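Local coordinates for tRNA nucleotidyl transferase-related protein (Thermotoga maritima, PDB 3H38) that probably adds the CCA sequence to tRNA 3' ends, as a tRNA nucleotidyltransferase whose catalytic and RNA-binding part is the piece modelled here, at residues 37-41 and 42-46. Residues are numbered along the deposited sequence; the frame is centred on the assembly and turned at random.
Sequences VYVVG and GFVRD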
# COMPACT_ATOMS: atom_id res chain seq x y z
N VAL A 37 -2.86 8.64 31.58
CA VAL A 37 -2.07 8.20 30.43
C VAL A 37 -2.47 6.79 29.94
O VAL A 37 -2.71 5.90 30.74
CB VAL A 37 -0.57 8.18 30.74
CG1 VAL A 37 0.22 8.07 29.46
CG2 VAL A 37 -0.17 9.43 31.46
N TYR A 38 -2.53 6.62 28.61
CA TYR A 38 -2.87 5.33 28.00
C TYR A 38 -2.05 4.99 26.74
O TYR A 38 -1.71 5.86 25.93
CB TYR A 38 -4.33 5.32 27.55
CG TYR A 38 -5.33 5.90 28.50
CD1 TYR A 38 -5.53 7.26 28.57
CD2 TYR A 38 -6.12 5.08 29.30
CE1 TYR A 38 -6.47 7.80 29.43
CE2 TYR A 38 -7.05 5.61 30.17
CZ TYR A 38 -7.23 6.97 30.23
OH TYR A 38 -8.17 7.49 31.07
N VAL A 39 -1.79 3.70 26.56
CA VAL A 39 -1.34 3.21 25.27
C VAL A 39 -2.59 2.69 24.55
O VAL A 39 -3.49 2.12 25.20
CB VAL A 39 -0.22 2.16 25.42
CG1 VAL A 39 -0.77 0.86 25.99
CG2 VAL A 39 0.49 1.93 24.09
N VAL A 40 -2.69 2.92 23.25
CA VAL A 40 -3.94 2.64 22.53
C VAL A 40 -3.73 1.92 21.20
O VAL A 40 -2.62 1.86 20.68
CB VAL A 40 -4.69 3.95 22.23
CG1 VAL A 40 -5.02 4.68 23.51
CG2 VAL A 40 -3.85 4.84 21.33
N GLY A 41 -4.82 1.38 20.66
CA GLY A 41 -4.85 0.97 19.26
C GLY A 41 -4.21 -0.34 18.89
O GLY A 41 -4.45 -1.35 19.54
N GLY A 42 -3.41 -0.31 17.82
CA GLY A 42 -2.83 -1.51 17.22
C GLY A 42 -1.92 -2.20 18.20
O GLY A 42 -1.95 -3.42 18.36
N PHE A 43 -1.12 -1.42 18.90
CA PHE A 43 -0.27 -1.99 19.92
C PHE A 43 -1.04 -2.87 20.91
O PHE A 43 -0.54 -3.89 21.38
CB PHE A 43 0.47 -0.92 20.70
CG PHE A 43 1.19 -1.47 21.89
CD1 PHE A 43 2.51 -1.92 21.77
CD2 PHE A 43 0.54 -1.62 23.11
CE1 PHE A 43 3.19 -2.47 22.86
CE2 PHE A 43 1.19 -2.18 24.21
CZ PHE A 43 2.53 -2.61 24.09
N VAL A 44 -2.25 -2.46 21.27
CA VAL A 44 -3.02 -3.23 22.23
C VAL A 44 -3.65 -4.47 21.58
O VAL A 44 -3.66 -5.57 22.16
CB VAL A 44 -4.09 -2.34 22.90
CG1 VAL A 44 -5.05 -3.19 23.73
CG2 VAL A 44 -3.43 -1.28 23.75
N ARG A 45 -4.20 -4.28 20.38
CA ARG A 45 -4.63 -5.37 19.52
C ARG A 45 -3.52 -6.42 19.41
O ARG A 45 -3.71 -7.61 19.71
CB ARG A 45 -4.94 -4.81 18.14
CG ARG A 45 -5.54 -5.79 17.12
CD ARG A 45 -5.41 -5.16 15.72
NE ARG A 45 -4.01 -4.90 15.38
CZ ARG A 45 -3.57 -3.84 14.70
NH1 ARG A 45 -4.44 -2.91 14.25
NH2 ARG A 45 -2.27 -3.70 14.48
N ASP A 46 -2.35 -5.95 18.98
CA ASP A 46 -1.19 -6.81 18.75
C ASP A 46 -0.77 -7.55 20.01
O ASP A 46 -0.54 -8.76 19.97
CB ASP A 46 -0.06 -6.00 18.11
CG ASP A 46 -0.43 -5.50 16.69
OD1 ASP A 46 -1.32 -6.10 16.05
OD2 ASP A 46 0.16 -4.50 16.20
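V39 meets the F43 ring obliquely, both methyls lying against the CD2-CE2 side of the ring, with CG2 3.7 Å from F43 CD2; at the same ring F23 adds an edge-to-face contact. With CG anti to the backbone N (chi1 172°), the F43 side chain reaches back to V39 and crosses it at about a right angle. The other flat group is the R45 guanidinium: G42 CA sits over the centre of one face, 3.4 Å above the plane, and D46 OD1 lies at the edge, in plane. R45 grips that oxygen side-on, NE and NH2 each 3.0 Å from D46 OD1 and both arriving from one face of the carboxylate. A bend at chi3 (60°) folds the guanidinium back over G42, where a side chain would collide with NH2. This is the strand, glycine pair and helix of the nucleotidyltransferase head domain, and R45 binds CTP and ATP in this protein. N134, another ATP-binding residue, accepts a hydrogen bond from R45 NH1, and N53 ND2 hydrogen-bonds D46 OD2. A leucine in place of R45 would probably leave D46 OD1 without its two donors and take the NH1 donor from N134. At the turn, G41 is the N-cap: its O takes a nearly straight bond from R45 N (3.1 Å, 174°), in the carbonyl plane, and a weak one from V44 N. Beside it, V44 CG2 packs 3.7 Å from V39 O.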